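PDB 4WPE: cytokinesis protein 2 from Saccharomyces cerevisiae, which mediates the cytoskeletal rearrangements needed for cytokinesis, forming rings that coincide with the septins and later the medial actin ring, and is represented here by its N-terminal F-BAR domain. Local coordinates for residues Y9-A13 and L219-E223; Y54-G59 and R92-S97; E80-V85 and L255-L259; K139-C143 and L197-Y201. All coordinates share one frame; numbering follows the deposited sequence.

Contact 1 (Y9-A13 and L219-E223); sequences YSYEA and LQEME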
loop_
_atom_site.group_PDB
_atom_site.type_symbol
_atom_site.label_atom_id
_atom_site.label_comp_id
_atom_site.label_asym_id
_atom_site.label_seq_id
_atom_site.Cartn_x
_atom_site.Cartn_y
_atom_site.Cartn_z
ATOM N N TYR A 9 21.470 -25.041 31.408
ATOM C CA TYR A 9 20.705 -23.890 31.882
ATOM C C TYR A 9 19.215 -23.879 31.519
ATOM O O TYR A 9 18.846 -23.907 30.344
ATOM C CB TYR A 9 21.348 -22.607 31.347
ATOM C CG TYR A 9 22.826 -22.499 31.645
ATOM C CD1 TYR A 9 23.287 -21.796 32.750
ATOM C CD2 TYR A 9 23.760 -23.121 30.828
ATOM C CE1 TYR A 9 24.642 -21.708 33.023
ATOM C CE2 TYR A 9 25.108 -23.046 31.093
ATOM C CZ TYR A 9 25.547 -22.339 32.187
ATOM O OH TYR A 9 26.899 -22.272 32.431
ATOM N N SER A 10 18.366 -23.786 32.544
ATOM C CA SER A 10 16.913 -23.679 32.358
ATOM C C SER A 10 16.227 -22.981 33.546
ATOM O O SER A 10 16.890 -22.518 34.476
ATOM C CB SER A 10 16.294 -25.061 32.145
ATOM O OG SER A 10 16.517 -25.900 33.264
ATOM N N TYR A 11 14.898 -22.904 33.510
ATOM C CA TYR A 11 14.145 -22.212 34.561
ATOM C C TYR A 11 14.094 -23.012 35.861
ATOM O O TYR A 11 14.134 -22.442 36.950
ATOM C CB TYR A 11 12.711 -21.912 34.106
ATOM C CG TYR A 11 12.554 -20.743 33.155
ATOM C CD1 TYR A 11 11.310 -20.155 32.955
ATOM C CD2 TYR A 11 13.637 -20.235 32.451
ATOM C CE1 TYR A 11 11.148 -19.092 32.082
ATOM C CE2 TYR A 11 13.485 -19.171 31.576
ATOM C CZ TYR A 11 12.239 -18.605 31.397
ATOM O OH TYR A 11 12.082 -17.549 30.529
ATOM N N GLU A 12 13.986 -24.331 35.744
ATOM C CA GLU A 12 13.858 -25.184 36.919
ATOM C C GLU A 12 15.215 -25.515 37.518
ATOM O O GLU A 12 15.306 -26.074 38.610
ATOM C CB GLU A 12 13.125 -26.477 36.570
ATOM C CG GLU A 12 13.910 -27.400 35.661
ATOM C CD GLU A 12 13.453 -28.839 35.775
ATOM O OE1 GLU A 12 13.556 -29.577 34.774
ATOM O OE2 GLU A 12 12.995 -29.231 36.871
ATOM N N ALA A 13 16.270 -25.168 36.792
ATOM C CA ALA A 13 17.618 -25.515 37.211
ATOM C C ALA A 13 18.310 -24.369 37.944
ATOM O O ALA A 13 19.029 -24.593 38.914
ATOM C CB ALA A 13 18.445 -25.941 36.005
ATOM N N LEU A 219 6.233 -22.621 34.071
ATOM C CA LEU A 219 6.616 -21.290 33.609
ATOM C C LEU A 219 7.473 -21.369 32.353
ATOM O O LEU A 219 7.248 -20.639 31.388
ATOM C CB LEU A 219 7.368 -20.532 34.702
ATOM C CG LEU A 219 6.536 -20.024 35.881
ATOM C CD1 LEU A 219 7.432 -19.395 36.935
ATOM C CD2 LEU A 219 5.488 -19.031 35.405
ATOM N N GLN A 220 8.459 -22.260 32.371
ATOM C CA GLN A 220 9.357 -22.429 31.236
ATOM C C GLN A 220 8.597 -22.925 30.008
ATOM O O GLN A 220 8.986 -22.659 28.875
ATOM C CB GLN A 220 10.488 -23.392 31.599
ATOM C CG GLN A 220 11.495 -23.616 30.492
ATOM C CD GLN A 220 12.627 -24.524 30.917
ATOM O OE1 GLN A 220 13.124 -24.430 32.039
ATOM N NE2 GLN A 220 13.036 -25.419 30.023
ATOM N N GLU A 221 7.503 -23.641 30.242
ATOM C CA GLU A 221 6.645 -24.093 29.156
ATOM C C GLU A 221 5.806 -22.935 28.630
ATOM O O GLU A 221 5.536 -22.849 27.432
ATOM C CB GLU A 221 5.742 -25.238 29.620
ATOM C CG GLU A 221 4.692 -25.659 28.604
ATOM C CD GLU A 221 3.808 -26.781 29.112
ATOM O OE1 GLU A 221 4.309 -27.918 29.255
ATOM O OE2 GLU A 221 2.615 -26.525 29.374
HETATM N N MSE A 222 5.399 -22.046 29.532
HETATM C CA MSE A 222 4.631 -20.863 29.154
HETATM C C MSE A 222 5.424 -19.959 28.220
HETATM O O MSE A 222 4.958 -19.600 27.137
HETATM C CB MSE A 222 4.216 -20.067 30.390
HETATM C CG MSE A 222 3.144 -20.715 31.236
HETATM SE SE MSE A 222 2.246 -19.375 32.321
HETATM C CE MSE A 222 1.470 -18.315 30.881
ATOM N N GLU A 223 6.623 -19.587 28.656
ATOM C CA GLU A 223 7.479 -18.711 27.874
ATOM C C GLU A 223 7.850 -19.359 26.547
ATOM O O GLU A 223 7.827 -18.705 25.506
ATOM C CB GLU A 223 8.741 -18.346 28.662
ATOM C CG GLU A 223 9.688 -17.401 27.931
ATOM C CD GLU A 223 9.168 -15.970 27.842
ATOM O OE1 GLU A 223 8.090 -15.676 28.402
ATOM O OE2 GLU A 223 9.847 -15.134 27.206
#

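Contact 2 (Y54-G59 and R92-S97); sequences YARRLG and RAQSHS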
loop_
_atom_site.group_PDB
_atom_site.type_symbol
_atom_site.label_atom_id
_atom_site.label_comp_id
_atom_site.label_asym_id
_atom_site.label_seq_id
_atom_site.Cartn_x
_atom_site.Cartn_y
_atom_site.Cartn_z
ATOM N N TYR A 54 -6.097 0.343 1.568
ATOM C CA TYR A 54 -5.260 0.433 0.377
ATOM C C TYR A 54 -5.910 -0.308 -0.787
ATOM O O TYR A 54 -5.987 0.216 -1.895
ATOM C CB TYR A 54 -3.864 -0.125 0.649
ATOM C CG TYR A 54 -2.907 0.014 -0.515
ATOM C CD1 TYR A 54 -2.219 1.199 -0.739
ATOM C CD2 TYR A 54 -2.691 -1.044 -1.389
ATOM C CE1 TYR A 54 -1.341 1.326 -1.806
ATOM C CE2 TYR A 54 -1.820 -0.924 -2.457
ATOM C CZ TYR A 54 -1.148 0.261 -2.661
ATOM O OH TYR A 54 -0.281 0.373 -3.725
ATOM N N ALA A 55 -6.378 -1.524 -0.527
ATOM C CA ALA A 55 -7.023 -2.330 -1.559
ATOM C C ALA A 55 -8.317 -1.682 -2.027
ATOM O O ALA A 55 -8.591 -1.618 -3.227
ATOM C CB ALA A 55 -7.295 -3.732 -1.048
ATOM N N ARG A 56 -9.109 -1.198 -1.077
ATOM C CA ARG A 56 -10.400 -0.601 -1.400
ATOM C C ARG A 56 -10.237 0.686 -2.198
ATOM O O ARG A 56 -10.987 0.937 -3.141
ATOM C CB ARG A 56 -11.209 -0.335 -0.127
ATOM C CG ARG A 56 -11.851 -1.583 0.487
ATOM C CD ARG A 56 -11.959 -2.729 -0.518
ATOM N NE ARG A 56 -12.861 -3.783 -0.063
ATOM C CZ ARG A 56 -14.138 -3.883 -0.418
ATOM N NH1 ARG A 56 -14.670 -2.993 -1.247
ATOM N NH2 ARG A 56 -14.883 -4.877 0.049
ATOM N N ARG A 57 -9.251 1.495 -1.831
ATOM C CA ARG A 57 -9.030 2.766 -2.512
ATOM C C ARG A 57 -8.342 2.569 -3.858
ATOM O O ARG A 57 -8.537 3.359 -4.780
ATOM C CB ARG A 57 -8.210 3.712 -1.639
ATOM C CG ARG A 57 -8.218 5.140 -2.143
ATOM C CD ARG A 57 -7.471 6.065 -1.205
ATOM N NE ARG A 57 -7.044 7.282 -1.886
ATOM C CZ ARG A 57 -6.349 8.253 -1.306
ATOM N NH1 ARG A 57 -6.004 8.148 -0.031
ATOM N NH2 ARG A 57 -6.000 9.327 -2.001
ATOM N N LEU A 58 -7.534 1.519 -3.967
ATOM C CA LEU A 58 -6.904 1.180 -5.237
ATOM C C LEU A 58 -7.956 0.675 -6.214
ATOM O O LEU A 58 -7.906 0.978 -7.407
ATOM C CB LEU A 58 -5.810 0.127 -5.050
ATOM C CG LEU A 58 -5.050 -0.283 -6.314
ATOM C CD1 LEU A 58 -4.326 0.905 -6.916
ATOM C CD2 LEU A 58 -4.080 -1.417 -6.022
ATOM N N GLY A 59 -8.908 -0.097 -5.698
ATOM C CA GLY A 59 -10.003 -0.609 -6.504
ATOM C C GLY A 59 -10.853 0.518 -7.056
ATOM O O GLY A 59 -11.276 0.484 -8.213
ATOM N N ARG A 92 -3.267 -6.405 -7.897
ATOM C CA ARG A 92 -2.624 -5.956 -6.666
ATOM C C ARG A 92 -3.669 -5.662 -5.600
ATOM O O ARG A 92 -3.513 -6.050 -4.442
ATOM C CB ARG A 92 -1.769 -4.711 -6.907
ATOM C CG ARG A 92 -0.583 -4.930 -7.828
ATOM C CD ARG A 92 0.477 -3.849 -7.641
ATOM N NE ARG A 92 -0.046 -2.497 -7.824
ATOM C CZ ARG A 92 -0.267 -1.635 -6.834
ATOM N NH1 ARG A 92 -0.016 -1.980 -5.578
ATOM N NH2 ARG A 92 -0.739 -0.425 -7.101
ATOM N N ALA A 93 -4.729 -4.970 -6.007
ATOM C CA ALA A 93 -5.828 -4.639 -5.108
ATOM C C ALA A 93 -6.383 -5.893 -4.436
ATOM O O ALA A 93 -6.512 -5.943 -3.213
ATOM C CB ALA A 93 -6.927 -3.905 -5.865
ATOM N N GLN A 94 -6.690 -6.910 -5.237
ATOM C CA GLN A 94 -7.182 -8.177 -4.710
ATOM C C GLN A 94 -6.142 -8.842 -3.809
ATOM O O GLN A 94 -6.486 -9.500 -2.825
ATOM C CB GLN A 94 -7.569 -9.121 -5.852
ATOM N N SER A 95 -4.869 -8.660 -4.144
ATOM C CA SER A 95 -3.786 -9.294 -3.403
ATOM C C SER A 95 -3.598 -8.647 -2.035
ATOM O O SER A 95 -3.357 -9.332 -1.039
ATOM C CB SER A 95 -2.485 -9.227 -4.198
ATOM O OG SER A 95 -1.427 -9.838 -3.483
ATOM N N HIS A 96 -3.701 -7.322 -1.992
ATOM C CA HIS A 96 -3.617 -6.602 -0.728
ATOM C C HIS A 96 -4.863 -6.856 0.110
ATOM O O HIS A 96 -4.793 -6.919 1.337
ATOM C CB HIS A 96 -3.436 -5.103 -0.963
ATOM C CG HIS A 96 -2.050 -4.717 -1.383
ATOM N ND1 HIS A 96 -1.202 -4.002 -0.572
ATOM C CD2 HIS A 96 -1.372 -4.947 -2.534
ATOM C CE1 HIS A 96 -0.054 -3.804 -1.203
ATOM N NE2 HIS A 96 -0.133 -4.368 -2.391
ATOM N N SER A 97 -6.001 -7.002 -0.561
ATOM C CA SER A 97 -7.257 -7.270 0.129
ATOM C C SER A 97 -7.221 -8.636 0.793
ATOM O O SER A 97 -7.650 -8.791 1.936
ATOM C CB SER A 97 -8.438 -7.187 -0.835
ATOM O OG SER A 97 -9.653 -7.430 -0.151
#

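Contact 3 (E80-V85 and L255-L259); sequences ETFNVV and LTNHL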
loop_
_atom_site.group_PDB
_atom_site.type_symbol
_atom_site.label_atom_id
_atom_site.label_comp_id
_atom_site.label_asym_id
_atom_site.label_seq_id
_atom_site.Cartn_x
_atom_site.Cartn_y
_atom_site.Cartn_z
ATOM N N GLU A 80 -4.450 -1.587 -25.650
ATOM C CA GLU A 80 -4.262 -2.887 -25.018
ATOM C C GLU A 80 -3.238 -2.771 -23.884
ATOM O O GLU A 80 -3.194 -3.622 -22.996
ATOM C CB GLU A 80 -3.817 -3.941 -26.042
ATOM C CG GLU A 80 -4.178 -3.598 -27.498
ATOM C CD GLU A 80 -3.830 -4.712 -28.480
ATOM O OE1 GLU A 80 -3.077 -5.615 -28.055
ATOM O OE2 GLU A 80 -4.318 -4.705 -29.645
ATOM N N THR A 81 -2.426 -1.716 -23.896
ATOM C CA THR A 81 -1.477 -1.508 -22.804
ATOM C C THR A 81 -2.171 -0.787 -21.643
ATOM O O THR A 81 -1.798 -0.966 -20.484
ATOM C CB THR A 81 -0.221 -0.720 -23.267
ATOM O OG1 THR A 81 0.897 -1.054 -22.436
ATOM C CG2 THR A 81 -0.447 0.777 -23.218
ATOM N N PHE A 82 -3.193 0.009 -21.952
ATOM C CA PHE A 82 -3.960 0.690 -20.915
ATOM C C PHE A 82 -4.751 -0.333 -20.114
ATOM O O PHE A 82 -5.014 -0.139 -18.927
ATOM C CB PHE A 82 -4.905 1.737 -21.513
ATOM C CG PHE A 82 -4.259 3.074 -21.780
ATOM C CD1 PHE A 82 -2.884 3.191 -21.897
ATOM C CD2 PHE A 82 -5.035 4.217 -21.904
ATOM C CE1 PHE A 82 -2.296 4.420 -22.142
ATOM C CE2 PHE A 82 -4.451 5.448 -22.147
ATOM C CZ PHE A 82 -3.081 5.549 -22.266
ATOM N N ASN A 83 -5.127 -1.425 -20.770
ATOM C CA ASN A 83 -5.913 -2.469 -20.125
ATOM C C ASN A 83 -5.044 -3.431 -19.318
ATOM O O ASN A 83 -5.510 -4.033 -18.350
ATOM C CB ASN A 83 -6.730 -3.238 -21.164
ATOM C CG ASN A 83 -7.912 -2.438 -21.685
ATOM O OD1 ASN A 83 -8.562 -1.707 -20.935
ATOM N ND2 ASN A 83 -8.196 -2.572 -22.975
ATOM N N VAL A 84 -3.783 -3.576 -19.717
ATOM C CA VAL A 84 -2.836 -4.365 -18.936
ATOM C C VAL A 84 -2.579 -3.661 -17.612
ATOM O O VAL A 84 -2.589 -4.289 -16.555
ATOM C CB VAL A 84 -1.504 -4.584 -19.681
ATOM C CG1 VAL A 84 -0.429 -5.078 -18.725
ATOM C CG2 VAL A 84 -1.691 -5.567 -20.824
ATOM N N VAL A 85 -2.360 -2.351 -17.677
ATOM C CA VAL A 85 -2.212 -1.537 -16.475
ATOM C C VAL A 85 -3.435 -1.700 -15.585
ATOM O O VAL A 85 -3.321 -1.858 -14.370
ATOM C CB VAL A 85 -2.022 -0.043 -16.812
ATOM C CG1 VAL A 85 -1.963 0.788 -15.541
ATOM C CG2 VAL A 85 -0.765 0.162 -17.640
ATOM N N LEU A 255 3.744 -5.940 -17.556
ATOM C CA LEU A 255 3.613 -4.595 -18.100
ATOM C C LEU A 255 4.865 -4.191 -18.865
ATOM O O LEU A 255 4.781 -3.639 -19.960
ATOM C CB LEU A 255 3.331 -3.589 -16.983
ATOM C CG LEU A 255 3.090 -2.154 -17.448
ATOM C CD1 LEU A 255 1.992 -2.119 -18.497
ATOM C CD2 LEU A 255 2.738 -1.256 -16.274
ATOM N N THR A 256 6.024 -4.474 -18.282
ATOM C CA THR A 256 7.292 -4.221 -18.949
ATOM C C THR A 256 7.412 -5.025 -20.249
ATOM O O THR A 256 7.815 -4.484 -21.279
ATOM C CB THR A 256 8.484 -4.551 -18.025
ATOM O OG1 THR A 256 8.544 -3.596 -16.956
ATOM C CG2 THR A 256 9.791 -4.511 -18.799
ATOM N N ASN A 257 7.044 -6.305 -20.197
ATOM C CA ASN A 257 7.195 -7.213 -21.339
ATOM C C ASN A 257 6.411 -6.816 -22.582
ATOM O O ASN A 257 6.785 -7.186 -23.699
ATOM C CB ASN A 257 6.793 -8.646 -20.951
ATOM C CG ASN A 257 7.798 -9.313 -20.047
ATOM O OD1 ASN A 257 8.998 -9.063 -20.146
ATOM N ND2 ASN A 257 7.314 -10.181 -19.162
ATOM N N HIS A 258 5.321 -6.082 -22.373
ATOM C CA HIS A 258 4.416 -5.682 -23.445
ATOM C C HIS A 258 4.607 -4.238 -23.887
ATOM O O HIS A 258 4.218 -3.855 -24.998
ATOM C CB HIS A 258 2.965 -5.888 -23.013
ATOM C CG HIS A 258 1.988 -5.053 -23.771
ATOM N ND1 HIS A 258 1.464 -5.454 -24.988
ATOM C CD2 HIS A 258 1.396 -3.866 -23.494
ATOM C CE1 HIS A 258 0.630 -4.543 -25.434
ATOM N NE2 HIS A 258 0.564 -3.562 -24.535
ATOM N N LEU A 259 5.166 -3.432 -22.991
ATOM C CA LEU A 259 5.591 -2.090 -23.353
ATOM C C LEU A 259 6.740 -2.173 -24.343
ATOM O O LEU A 259 6.937 -1.274 -25.163
ATOM C CB LEU A 259 6.024 -1.284 -22.128
ATOM C CG LEU A 259 4.996 -0.665 -21.186
ATOM C CD1 LEU A 259 5.663 -0.184 -19.903
ATOM C CD2 LEU A 259 4.315 0.486 -21.903
#

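Contact 4 (K139-C143 and L197-Y201); sequences KKKGC and LKQEY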
loop_
_atom_site.group_PDB
_atom_site.type_symbol
_atom_site.label_atom_id
_atom_site.label_comp_id
_atom_site.label_asym_id
_atom_site.label_seq_id
_atom_site.Cartn_x
_atom_site.Cartn_y
_atom_site.Cartn_z
ATOM N N LYS A 139 4.085 -20.381 58.727
ATOM C CA LYS A 139 4.600 -21.450 59.565
ATOM C C LYS A 139 5.918 -21.055 60.222
ATOM O O LYS A 139 6.186 -21.436 61.362
ATOM C CB LYS A 139 4.767 -22.732 58.748
ATOM C CG LYS A 139 3.557 -23.642 58.831
ATOM C CD LYS A 139 3.413 -24.504 57.597
ATOM C CE LYS A 139 2.091 -25.253 57.616
ATOM N NZ LYS A 139 1.880 -26.036 56.366
ATOM N N LYS A 140 6.737 -20.290 59.508
ATOM C CA LYS A 140 7.992 -19.809 60.070
ATOM C C LYS A 140 7.725 -18.784 61.165
ATOM O O LYS A 140 8.374 -18.797 62.211
ATOM C CB LYS A 140 8.881 -19.202 58.987
ATOM C CG LYS A 140 10.235 -18.741 59.499
ATOM C CD LYS A 140 11.072 -18.132 58.391
ATOM C CE LYS A 140 12.432 -17.695 58.910
ATOM N NZ LYS A 140 13.335 -17.259 57.809
ATOM N N LYS A 141 6.766 -17.898 60.920
ATOM C CA LYS A 141 6.380 -16.900 61.910
ATOM C C LYS A 141 5.801 -17.581 63.140
ATOM O O LYS A 141 6.036 -17.152 64.268
ATOM C CB LYS A 141 5.369 -15.913 61.323
ATOM N N GLY A 142 5.050 -18.655 62.912
ATOM C CA GLY A 142 4.448 -19.419 63.989
ATOM C C GLY A 142 5.470 -20.042 64.921
ATOM O O GLY A 142 5.257 -20.104 66.129
ATOM N N CYS A 143 6.580 -20.507 64.354
ATOM C CA CYS A 143 7.660 -21.102 65.134
ATOM C C CYS A 143 8.311 -20.071 66.041
ATOM O O CYS A 143 8.494 -20.304 67.237
ATOM C CB CYS A 143 8.717 -21.712 64.211
ATOM S SG CYS A 143 8.283 -23.318 63.531
ATOM N N LEU A 197 5.315 -27.944 65.379
ATOM C CA LEU A 197 5.224 -26.838 64.438
ATOM C C LEU A 197 6.542 -26.662 63.694
ATOM O O LEU A 197 6.563 -26.174 62.562
ATOM C CB LEU A 197 4.835 -25.546 65.159
ATOM C CG LEU A 197 4.441 -24.370 64.262
ATOM C CD1 LEU A 197 3.663 -24.837 63.032
ATOM C CD2 LEU A 197 3.630 -23.359 65.054
ATOM N N LYS A 198 7.641 -27.063 64.327
ATOM C CA LYS A 198 8.926 -27.076 63.643
ATOM C C LYS A 198 8.873 -28.084 62.508
ATOM O O LYS A 198 9.267 -27.777 61.388
ATOM C CB LYS A 198 10.070 -27.415 64.596
ATOM C CG LYS A 198 10.734 -26.205 65.245
ATOM C CD LYS A 198 11.970 -26.627 66.027
ATOM C CE LYS A 198 12.713 -25.432 66.604
ATOM N NZ LYS A 198 13.978 -25.851 67.274
ATOM N N GLN A 199 8.359 -29.277 62.787
ATOM C CA GLN A 199 8.335 -30.323 61.770
ATOM C C GLN A 199 7.335 -30.010 60.655
ATOM O O GLN A 199 7.542 -30.391 59.504
ATOM C CB GLN A 199 8.039 -31.683 62.411
ATOM C CG GLN A 199 9.073 -32.749 62.054
ATOM C CD GLN A 199 10.399 -32.547 62.767
ATOM O OE1 GLN A 199 10.433 -32.193 63.944
ATOM N NE2 GLN A 199 11.500 -32.760 62.050
ATOM N N GLU A 200 6.260 -29.302 60.992
ATOM C CA GLU A 200 5.302 -28.850 59.985
ATOM C C GLU A 200 5.966 -27.894 59.004
ATOM O O GLU A 200 5.661 -27.890 57.812
ATOM C CB GLU A 200 4.100 -28.166 60.640
ATOM C CG GLU A 200 3.075 -29.122 61.208
ATOM C CD GLU A 200 1.841 -28.405 61.715
ATOM O OE1 GLU A 200 1.722 -27.182 61.477
ATOM O OE2 GLU A 200 0.994 -29.060 62.357
ATOM N N TYR A 201 6.878 -27.086 59.528
ATOM C CA TYR A 201 7.602 -26.098 58.741
ATOM C C TYR A 201 8.615 -26.751 57.802
ATOM O O TYR A 201 8.706 -26.385 56.632
ATOM C CB TYR A 201 8.293 -25.107 59.677
ATOM C CG TYR A 201 9.194 -24.114 58.990
ATOM C CD1 TYR A 201 8.680 -23.175 58.106
ATOM C CD2 TYR A 201 10.558 -24.100 59.246
ATOM C CE1 TYR A 201 9.501 -22.264 57.483
ATOM C CE2 TYR A 201 11.386 -23.190 58.631
ATOM C CZ TYR A 201 10.854 -22.274 57.752
ATOM O OH TYR A 201 11.684 -21.366 57.138
HETATM O O HOH W 1 3.525 -28.510 56.415
#

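Contact 1 (Y9-A13 and L219-E223)
Tyr11, near the N-terminal end of the F-BAR domain, lies across Gln220 of the long helix 170-259, and the pair illustrates how one glutamine can hold a chain end by both its stem and its amide. The ring lies against the helix backbone, with Tyr11 CD1 3.5 Å from Gln220 CA, while Gln220 CG comes over one ring face. Ring and amide planes stand 74° apart, so the two flat groups do not stack. Gln220 runs fully extended, CG trans to its own N (chi1 -179°), which carries the amide past the ring to the backbone. There Tyr11 N donates to Gln220 OE1 at 2.8 Å, from above the carbonyl plane. Replacing Gln220 by an alanine removes that acceptor and would probably leave the Tyr11 N-H without its mate and a gap over the ring face where CG lay. Leu26, His29 and Ile30 of helix 21-35 also pack on Tyr11, and Ile268 of the second subunit packs on Gln220. Glu223, whose carboxylate pairs with Arg226, meets the tyrosine through its stem: Glu223 CG lies 3.5 Å from Tyr11 OH.

Contact 2 (Y54-G59 and R92-S97)
Tyr54 reaches from helix 37-71 to the antiparallel helix 76-162 of the F-BAR domain, meeting Arg92 with its hydroxyl and His96 with its ring, a case of rotamers building a buried polar cluster. The tyrosine swings out with CG opposite its backbone N (chi1 -176°), which brings Tyr54 CE2 over the centre of the imidazole, 3.6 Å from His96 CE1. Arg92 kinks at chi3 (-56°), turning its guanidinium back across the end of the tyrosine. Arg92 NH1 donates to Tyr54 OH at 3.0 Å with an angle of 163°, the oxygen lying in the guanidinium plane, and Leu58 CD2 covers one face of that plane, 3.6 Å from Arg92 NH2. The same hydroxyl hydrogen-bonds Glu51 of the second subunit. A phenylalanine in place of Tyr54 would keep the ring but is likely to leave Arg92 NH1 and that glutamate without this partner. Small residues draw the helices close, Ala55 CB lying 3.6 Å from Ser97 CB. Glu248 bonds both Arg92 and His96, and Glu51 of the same chain bonds His96 ND1. Helix 37-71 thus packs on helix 76-162, with helix 170-259 alongside and the second subunit against Tyr54.

Contact 3 (E80-V85 and L255-L259)
Leu255 fits its CD1 methyl between Val84 and Val85, and this small apolar cluster is the closely packed part of a contact whose Glu80 margin opens to solvent. Leu255 CD1 lies 3.8 Å from Val84 CG1 and 3.7 Å from Val85 CG2. The leucine reaches this position because its CG is turned away from the backbone N (chi1 -176°), carrying the branch toward helix 76-162. Met40 of the second subunit packs on Val85, so the apolar end is covered from the dimer side too. One turn along, the packing changes character. Thr81 sits at the edge of the His258 imidazole, its CB near the ring plane and 3.2 Å from His258 NE2, with Leu259 CD2 3.8 Å from Thr81 OG1. Beyond it the contact thins out: Glu80 is exposed, and its OE1 stays 5.5 Å from His258 NE2. The ring of Phe262 meets that of His258 beyond the helix end. With the segment axes 10.3 Å apart, the gap is bridged largely by side chains. The chemistry implies an association of methyl packing at one end and an imidazole edge against a threonine at the other, with no clear polar bond between the segments, while the nearby carboxylate of Glu80 might modestly favour a protonated His258 without gripping it.

Contact 4 (K139-C143 and L197-Y201)
In the elongated arm of the F-BAR domain, where a coiled coil is predicted, Cys143 and Lys140 of helix 76-162 pack against Leu197 and Tyr201 of helix 170-259. The two segments run antiparallel at 156°, their axes 9.2 Å apart. Cys143 SG occupies the middle, 4.0 Å from Leu197 CG and 4.2 Å from Tyr201 CB, in an oblique sulfur-aromatic contact with the tyrosine ring. On one flank a first torsion of 174° points the Tyr201 ring away from its own backbone N and lays it alongside Lys140, both side chains pointing the same way. Aliphatic carbons do the touching there: Lys140 CB is 3.5 Å from Tyr201 CE1, and Lys140 CD is 3.5 Å from Tyr201 OH. Lys139 CB comes to the edge of the same ring. The rest of Lys139 stretches out over the helix pair, where a water accepts from Lys139 NZ at 3.0 Å and donates to the backbone carbonyl Glu200 O. The ammonium also forms a salt bridge with Asp135 in its own helix. Leu197 CD2 packs on the backbone at Gly142. In this protein the seam is partly exposed and edged by lysine stems; long antiparallel helices packed side by side, as here, are characteristic of the F-BAR fold.

The four contacts sample one helical bundle at different depths. Contact 2 is the buried one, contacts 1 and 3 are partly buried, and contact 4 lies at the surface. Contacts 3 and 4 join the same two long helices, 76-162 and 170-259, yet their centres are about 85 Å apart on opposite sides of the chain's centre. Contacts 1, 2 and 3 touch the second subunit; contact 4 does not. Contacts 2 and 3 are neighbours, about 19 Å between centres. Chemistry follows position: charged and aromatic groups interlock at the dimer side in contact 2, contact 3 combines methyl packing with an imidazole edge, lysine stems and a water mark contact 4, and a side-chain-to-backbone bond fastens the terminus in contact 1.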